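PDB 2Q9R: DUF416 domain-containing protein from Shewanella baltica, which is of unknown function, a small all-helical protein of the DUF416 family that was crystallised with benzoic acid bound in a pocket. Local coordinates for residues R11-L15 with L166-E170; L27-M31 with I120-S124; F68-L74 with L106-Q110. All coordinates share one frame; numbering follows the deposited sequence. Where two conformers were deposited one is given.

Contact 1 (R11-L15 with L166-E170); sequences RLKAL and LEIIE
Arg11 reaches from helix 8-14 over Leu166 and Glu170 of helix 153-170, and its side chain meets the second helix along nearly its whole length. CB is directed toward that helix, 3.8 Å from Leu166 CD2. CG passes near Glu170 OE1, and CD runs across the carboxylate at 3.3 Å from the same Glu170 OE1, the two chains crossing at about a right angle. A bend at chi3 (-76°) then turns the guanidinium back over the leucine; NE lies by Leu166 CD2, which sits 3.6 Å from CZ, beneath the centre of one face. At the edge, NH1 makes a salt bridge with Glu170 OE2, in the guanidinium plane and on the syn lone pair of that oxygen. The planes of the two groups lie 30° apart; the N-H...O angle is only 134°, and the modelled 2.5 Å from Arg11 NH1 to Glu170 OE2 is short enough that its exact value is doubtful. NH2 turns to Asn163 of helix 153-170, one turn before Leu166 and Glu167, in a weak bond. The N-terminal helix of this all-helical fold is thus fastened to the last turn of helix 153-170, with Phe23 of helix 17-42 packed against both Leu12 and Leu166. A water ties the backbone in as well, donating to Arg11 O at 2.8 Å and to Glu170 OE1 at 2.6 Å, so that each carboxylate oxygen has its own partner. With an alanine in place of Arg11, the Glu170 carboxylate would probably be left without its opposite charge, and Leu166 CD2 would lose its cover on that face. Next to these polar groups, Leu15 tucks CD1 against Leu166 CD1 at 3.7 Å, while its CD2 rests 4.0 Å from Glu170 CB.

Contact 2 (L27-M31 with I120-S124); sequences LCQRM and ISKLS
Ser124 OG and Arg30 NH1 face each other across the contact without bonding directly, and a water joins them. The water donates to Ser124 OG at 2.8 Å and to Leu27 O at 3.1 Å, and accepts a weak bond from Arg30 NH1 at 2.9 Å. Glu158 of helix 153-170 completes the cluster: one of its carboxylate oxygens pairs with Arg30 NH1 in a salt bridge, and the other is hydrogen-bonded to Ser124 OG. The serine hydroxyl is therefore held both by the water and by the carboxylate. With OG anti to the backbone N (chi1 -175°), the hydroxyl takes the polar side of the interface and CB is left to the hydrophobic one.

There, helix 17-42 runs beside the first turn of helix 120-136, the axes of the two short segments 10.6 Å apart and inclined at 26°, close to parallel. Leu27 lays CD1 over the backbone of the new helix, 4.0 Å from Ser121 CA and near Ser124 CB. Its CB meets Ile120 CG2 at 4.1 Å, and the same methyl also touches Cys28 SG and the end of Met31. Met31, a selenomethionine in this crystal, stretches out beyond CG and brings its terminal CE against two neighbours, 3.7 Å from Leu123 CD2 and 3.8 Å from Ser124 CB. Ala101 of helix 92-111 backs Cys28, Met31 and Leu123, whereas Leu161 and Leu165 of helix 153-170 pack on Leu27; the contact lies close to the centre of the chain. The Ser121 hydroxyl is hydrogen-bonded to Gln162. Methyl groups, the Cys28 sulfur and the selenomethionine end fill most of this interface, and the charge of Arg30 is probably tolerated so deep in the protein because Glu158 balances it while the water serves the polar atoms nearby.

Contact 3 (F68-L74 with L106-Q110); sequences FNIDVHL and LGAIQ. With SO4 (sulfate ion), chain C.
Phe68 begins the contact edge-on, the rim of its ring 3.9 Å from Leu106 CD2 at CZ, with the methyl in the ring plane. Leu56 and Ser60 of helix 47-62 also touch this ring. Asn69 next serves as the N-cap of helix 70-79, its OD1 accepting from Val72 N at 3.1 Å, with the donor above the plane of the amide carbonyl. The backbone amides that follow turn to a sulfate, probably from the crystallisation liquor: Ile70 N donates to O2 at 3.2 Å and Asp71 N to O4 at 2.9 Å. Ile70 itself points into the interface and slides past Gln110 in the opposite direction, CD1 lying 3.9 Å from Gln110 CB. Asp71 sets out away from helix 92-111, yet its OD1 receives Gln110 NE2 at 2.9 Å in a nearly straight bond (171°). The amide donates in its own plane but meets the carboxylate from above, the two planes being 77° apart. Gln110 can reach so far because its chain is extended from CG outward, and the second N-H of Gln110 NE2 goes to sulfate O3 at 2.7 Å. One amide nitrogen thus stands between two anionic groups, where it is likely to ease their mutual repulsion. His73 only brushes Leu106 CD1 with its CB. Leu74, a turn beyond Ile70, sets CD2 3.9 Å from Leu106 CB and close to the backbone of Gly107, so that Leu106 is touched by Phe68, Ile70, His73 and Leu74. The segment axes run at 159° to each other, an antiparallel packing of two helices consecutive in the chain. At its polar edge lies an anion held by the first backbone amides of helix 70-79 and by Gln110, where the helix dipole is expected to help hold negative charge.

Overall arrangement
The three contacts sample the helical fold from middle to margin. Contact 2 is the core one, close to the chain centre, while contact 1 is partly buried and contact 3 lies at the surface. Contacts 1 and 2 touch, Leu12 CD2 packing 3.7 Å from Ser121 CB, and the helices of their first segments follow one another; helix 153-170, a partner in contact 1, also supplies Glu158 to contact 2. Contact 3 stands apart, its centre about 17 Å from that of contact 2, though its helix 92-111 also packs there. Contact 2 is mainly apolar with one water-linked polar cluster, contact 1 adds a salt bridge to leucine packing, and contact 3 binds sulfate.

Contact 1 (R11-L15 with L166-E170)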
# COMPACT_ATOMS: atom_id res chain seq x y z
N ARG A 11 -23.61 13.35 -1.25
CA ARG A 11 -23.04 14.38 -0.38
C ARG A 11 -22.05 15.23 -1.17
O ARG A 11 -22.01 16.49 -1.08
CB ARG A 11 -22.29 13.74 0.80
CG ARG A 11 -23.16 13.17 1.92
CD ARG A 11 -22.33 13.01 3.20
NE ARG A 11 -21.45 11.86 3.13
CZ ARG A 11 -20.22 11.78 3.65
NH1 ARG A 11 -19.64 12.78 4.25
NH2 ARG A 11 -19.53 10.65 3.52
N LEU A 12 -21.31 14.56 -2.02
CA LEU A 12 -20.38 15.23 -2.90
C LEU A 12 -21.13 16.14 -3.87
O LEU A 12 -20.76 17.31 -4.08
CB LEU A 12 -19.55 14.17 -3.63
CG LEU A 12 -18.30 14.54 -4.39
CD1 LEU A 12 -17.38 15.38 -3.52
CD2 LEU A 12 -17.63 13.27 -4.86
N LYS A 13 -22.22 15.63 -4.42
CA LYS A 13 -23.01 16.41 -5.37
C LYS A 13 -23.71 17.62 -4.69
O LYS A 13 -23.93 18.66 -5.32
CB LYS A 13 -24.04 15.53 -6.07
CG LYS A 13 -23.42 14.52 -7.03
CD LYS A 13 -24.42 13.45 -7.46
CE LYS A 13 -23.77 12.39 -8.37
NZ LYS A 13 -24.79 11.49 -9.01
N ALA A 14 -24.04 17.45 -3.42
CA ALA A 14 -24.66 18.52 -2.62
C ALA A 14 -23.70 19.66 -2.27
O ALA A 14 -24.14 20.73 -1.88
CB ALA A 14 -25.28 17.92 -1.36
N LEU A 15 -22.41 19.48 -2.45
CA LEU A 15 -21.47 20.59 -2.29
C LEU A 15 -21.74 21.76 -3.24
O LEU A 15 -22.25 21.58 -4.36
CB LEU A 15 -20.06 20.10 -2.50
CG LEU A 15 -19.57 19.09 -1.46
CD1 LEU A 15 -18.12 18.74 -1.76
CD2 LEU A 15 -19.75 19.60 0.01
N LEU A 166 -14.12 15.00 2.50
CA LEU A 166 -15.48 15.48 2.27
C LEU A 166 -16.09 16.05 3.55
O LEU A 166 -16.76 17.12 3.51
CB LEU A 166 -16.37 14.35 1.73
CG LEU A 166 -17.85 14.63 1.47
CD1 LEU A 166 -18.02 15.83 0.56
CD2 LEU A 166 -18.53 13.40 0.88
N GLU A 167 -15.87 15.34 4.65
CA GLU A 167 -16.38 15.76 5.95
C GLU A 167 -15.89 17.11 6.40
O GLU A 167 -16.65 17.86 6.97
CB GLU A 167 -16.01 14.75 7.04
CG GLU A 167 -16.77 13.46 6.95
CD GLU A 167 -16.20 12.41 7.89
OE1 GLU A 167 -15.35 12.77 8.74
OE2 GLU A 167 -16.61 11.24 7.77
N ILE A 168 -14.61 17.39 6.22
CA ILE A 168 -14.10 18.69 6.66
C ILE A 168 -14.65 19.82 5.77
O ILE A 168 -15.03 20.88 6.28
CB ILE A 168 -12.56 18.70 6.88
CG1 ILE A 168 -12.12 20.05 7.47
CG2 ILE A 168 -11.77 18.32 5.62
CD1 ILE A 168 -10.89 19.95 8.41
N ILE A 169 -14.78 19.57 4.47
CA ILE A 169 -15.35 20.58 3.59
C ILE A 169 -16.82 20.80 3.85
O ILE A 169 -17.28 21.95 3.90
CB ILE A 169 -15.09 20.23 2.09
CG1 ILE A 169 -13.57 20.22 1.86
CG2 ILE A 169 -15.80 21.18 1.13
CD1 ILE A 169 -13.13 19.63 0.51
N GLU A 170 -17.56 19.73 4.07
CA GLU A 170 -18.98 19.86 4.18
C GLU A 170 -19.47 20.48 5.49
O GLU A 170 -20.55 21.05 5.55
CB GLU A 170 -19.69 18.54 3.83
CG GLU A 170 -19.90 17.58 4.89
CD GLU A 170 -20.22 16.19 4.33
OE1 GLU A 170 -21.00 16.04 3.35
OE2 GLU A 170 -19.66 15.24 4.91
O HOH W 1 -22.42 17.36 1.55

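Contact 2 (L27-M31 with I120-S124)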
# COMPACT_ATOMS: atom_id res chain seq x y z
N LEU A 27 -7.54 16.37 -4.10
CA LEU A 27 -7.29 15.09 -4.76
C LEU A 27 -6.25 15.18 -5.89
O LEU A 27 -5.47 14.28 -6.07
CB LEU A 27 -8.60 14.45 -5.28
CG LEU A 27 -9.59 13.92 -4.24
CD1 LEU A 27 -10.68 13.11 -4.92
CD2 LEU A 27 -8.88 13.11 -3.06
N CYS A 28 -6.23 16.24 -6.66
CA CYS A 28 -5.29 16.32 -7.77
C CYS A 28 -3.89 16.52 -7.26
O CYS A 28 -2.97 15.99 -7.82
CB CYS A 28 -5.63 17.45 -8.72
SG CYS A 28 -7.04 17.14 -9.76
N GLN A 29 -3.76 17.32 -6.20
CA GLN A 29 -2.48 17.54 -5.59
C GLN A 29 -1.90 16.21 -5.10
O GLN A 29 -0.75 15.98 -5.26
CB GLN A 29 -2.58 18.52 -4.42
CG GLN A 29 -1.28 18.74 -3.69
CD GLN A 29 -0.29 19.52 -4.51
OE1 GLN A 29 -0.64 20.55 -5.00
NE2 GLN A 29 0.93 19.03 -4.67
N ARG A 30 -2.73 15.38 -4.50
CA ARG A 30 -2.30 14.12 -3.94
C ARG A 30 -1.73 13.12 -4.97
O ARG A 30 -0.87 12.32 -4.64
CB ARG A 30 -3.51 13.54 -3.17
CG ARG A 30 -3.29 12.23 -2.49
CD ARG A 30 -4.38 12.02 -1.44
NE ARG A 30 -4.48 10.65 -1.00
CZ ARG A 30 -5.32 9.74 -1.49
NH1 ARG A 30 -6.17 10.02 -2.47
NH2 ARG A 30 -5.31 8.52 -0.99
N MSE A 31 -2.19 13.21 -6.21
CA MSE A 31 -1.69 12.40 -7.31
C MSE A 31 -0.30 12.79 -7.87
O MSE A 31 0.34 11.99 -8.57
CB MSE A 31 -2.69 12.50 -8.48
CG MSE A 31 -4.12 12.00 -8.22
SE MSE A 31 -5.27 12.49 -9.69
CE MSE A 31 -6.89 12.54 -8.78
N ILE A 120 -13.77 13.79 -10.52
CA ILE A 120 -12.38 13.65 -10.10
C ILE A 120 -12.31 12.65 -8.99
O ILE A 120 -11.26 11.98 -8.81
CB ILE A 120 -11.74 15.02 -9.65
CG1 ILE A 120 -11.62 16.01 -10.83
CG2 ILE A 120 -10.41 14.79 -8.98
CD1 ILE A 120 -11.15 15.44 -12.15
N SER A 121 -13.42 12.49 -8.23
CA SER A 121 -13.46 11.42 -7.18
C SER A 121 -13.26 10.01 -7.74
O SER A 121 -12.50 9.20 -7.18
CB SER A 121 -14.78 11.43 -6.39
OG SER A 121 -14.86 10.27 -5.52
N LYS A 122 -13.99 9.70 -8.80
CA LYS A 122 -13.89 8.43 -9.49
C LYS A 122 -12.54 8.22 -10.16
O LYS A 122 -12.01 7.11 -10.22
CB LYS A 122 -14.99 8.35 -10.53
CG LYS A 122 -16.41 8.25 -9.92
CD LYS A 122 -17.50 8.21 -11.01
CE LYS A 122 -18.92 7.96 -10.43
NZ LYS A 122 -19.96 7.93 -11.51
N LEU A 123 -11.97 9.28 -10.70
CA LEU A 123 -10.69 9.16 -11.34
C LEU A 123 -9.67 8.72 -10.30
O LEU A 123 -8.91 7.76 -10.50
CB LEU A 123 -10.33 10.49 -11.99
CG LEU A 123 -9.04 10.52 -12.79
CD1 LEU A 123 -9.08 11.64 -13.84
CD2 LEU A 123 -7.87 10.70 -11.82
N SER A 124 -9.73 9.35 -9.12
CA SER A 124 -8.79 9.04 -8.06
C SER A 124 -8.95 7.62 -7.60
O SER A 124 -7.94 6.93 -7.47
CB SER A 124 -8.95 9.99 -6.86
OG SER A 124 -7.94 9.74 -5.89
O HOH W 2 -6.00 11.50 -4.92

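Contact 3 (F68-L74 with L106-Q110)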
# COMPACT_ATOMS: atom_id res chain seq x y z
N PHE A 68 -5.97 33.90 -15.08
CA PHE A 68 -4.84 33.38 -15.86
C PHE A 68 -5.35 32.68 -17.10
O PHE A 68 -6.54 32.41 -17.20
CB PHE A 68 -3.95 32.46 -15.01
CG PHE A 68 -4.64 31.24 -14.49
CD1 PHE A 68 -5.37 31.29 -13.31
CD2 PHE A 68 -4.55 30.03 -15.16
CE1 PHE A 68 -6.03 30.14 -12.83
CE2 PHE A 68 -5.20 28.90 -14.70
CZ PHE A 68 -5.94 28.95 -13.53
N ASN A 69 -4.45 32.40 -18.02
CA ASN A 69 -4.77 31.72 -19.26
C ASN A 69 -4.91 30.21 -19.15
O ASN A 69 -3.93 29.48 -19.29
CB ASN A 69 -3.71 32.04 -20.32
CG ASN A 69 -4.18 31.68 -21.73
OD1 ASN A 69 -4.98 30.76 -21.92
ND2 ASN A 69 -3.68 32.42 -22.71
N ILE A 70 -6.14 29.74 -18.97
CA ILE A 70 -6.39 28.33 -18.80
C ILE A 70 -6.00 27.47 -20.01
O ILE A 70 -5.37 26.42 -19.87
CB ILE A 70 -7.88 28.07 -18.40
CG1 ILE A 70 -8.18 28.67 -17.03
CG2 ILE A 70 -8.18 26.58 -18.40
CD1 ILE A 70 -9.53 28.28 -16.46
N ASP A 71 -6.36 27.92 -21.21
CA ASP A 71 -6.08 27.19 -22.43
C ASP A 71 -4.61 26.93 -22.62
O ASP A 71 -4.22 25.85 -23.06
CB ASP A 71 -6.62 27.96 -23.65
CG ASP A 71 -8.14 27.89 -23.78
OD1 ASP A 71 -8.79 27.11 -23.04
OD2 ASP A 71 -8.69 28.62 -24.64
N VAL A 72 -3.76 27.89 -22.27
CA VAL A 72 -2.33 27.66 -22.46
C VAL A 72 -1.85 26.57 -21.50
O VAL A 72 -1.08 25.71 -21.90
CB VAL A 72 -1.46 28.95 -22.37
CG1 VAL A 72 -1.31 29.42 -20.94
CG2 VAL A 72 -0.09 28.68 -23.00
N HIS A 73 -2.33 26.57 -20.28
CA HIS A 73 -2.04 25.47 -19.37
C HIS A 73 -2.59 24.12 -19.82
O HIS A 73 -1.91 23.10 -19.68
CB HIS A 73 -2.52 25.81 -17.96
CG HIS A 73 -1.71 26.87 -17.33
ND1 HIS A 73 -0.48 26.61 -16.76
CD2 HIS A 73 -1.88 28.21 -17.27
CE1 HIS A 73 0.05 27.75 -16.34
NE2 HIS A 73 -0.77 28.73 -16.64
N LEU A 74 -3.83 24.12 -20.33
CA LEU A 74 -4.43 22.90 -20.89
C LEU A 74 -3.58 22.36 -22.03
O LEU A 74 -3.36 21.16 -22.13
CB LEU A 74 -5.87 23.16 -21.38
CG LEU A 74 -6.94 23.36 -20.32
CD1 LEU A 74 -8.29 23.73 -20.98
CD2 LEU A 74 -7.07 22.12 -19.42
N LEU A 106 -9.25 21.87 -14.49
CA LEU A 106 -9.12 23.17 -15.12
C LEU A 106 -10.20 23.36 -16.18
O LEU A 106 -10.79 24.43 -16.27
CB LEU A 106 -7.76 23.33 -15.78
CG LEU A 106 -6.57 23.83 -14.97
CD1 LEU A 106 -5.29 23.62 -15.76
CD2 LEU A 106 -6.77 25.30 -14.62
N GLY A 107 -10.47 22.33 -16.96
CA GLY A 107 -11.51 22.42 -17.98
C GLY A 107 -12.90 22.61 -17.39
O GLY A 107 -13.71 23.36 -17.94
N ALA A 108 -13.15 21.97 -16.26
CA ALA A 108 -14.44 22.06 -15.57
C ALA A 108 -14.66 23.45 -14.95
O ALA A 108 -15.76 23.99 -15.04
CB ALA A 108 -14.55 20.98 -14.52
N ILE A 109 -13.61 24.01 -14.36
CA ILE A 109 -13.57 25.37 -13.83
C ILE A 109 -13.88 26.38 -14.92
O ILE A 109 -14.66 27.31 -14.72
CB ILE A 109 -12.18 25.66 -13.18
CG1 ILE A 109 -12.08 24.93 -11.84
CG2 ILE A 109 -11.92 27.14 -12.97
CD1 ILE A 109 -10.70 24.54 -11.45
N GLN A 110 -13.30 26.16 -16.09
CA GLN A 110 -13.49 27.06 -17.22
C GLN A 110 -14.95 27.03 -17.69
O GLN A 110 -15.52 28.08 -17.98
CB GLN A 110 -12.54 26.65 -18.35
CG GLN A 110 -12.56 27.52 -19.56
CD GLN A 110 -11.54 27.08 -20.60
OE1 GLN A 110 -11.55 25.94 -21.06
NE2 GLN A 110 -10.64 28.00 -20.97
S SO4 C . -9.13 31.14 -20.68
O1 SO4 C . -9.01 32.28 -21.58
O2 SO4 C . -8.77 31.57 -19.31
O3 SO4 C . -10.52 30.65 -20.60
O4 SO4 C . -8.21 30.12 -21.22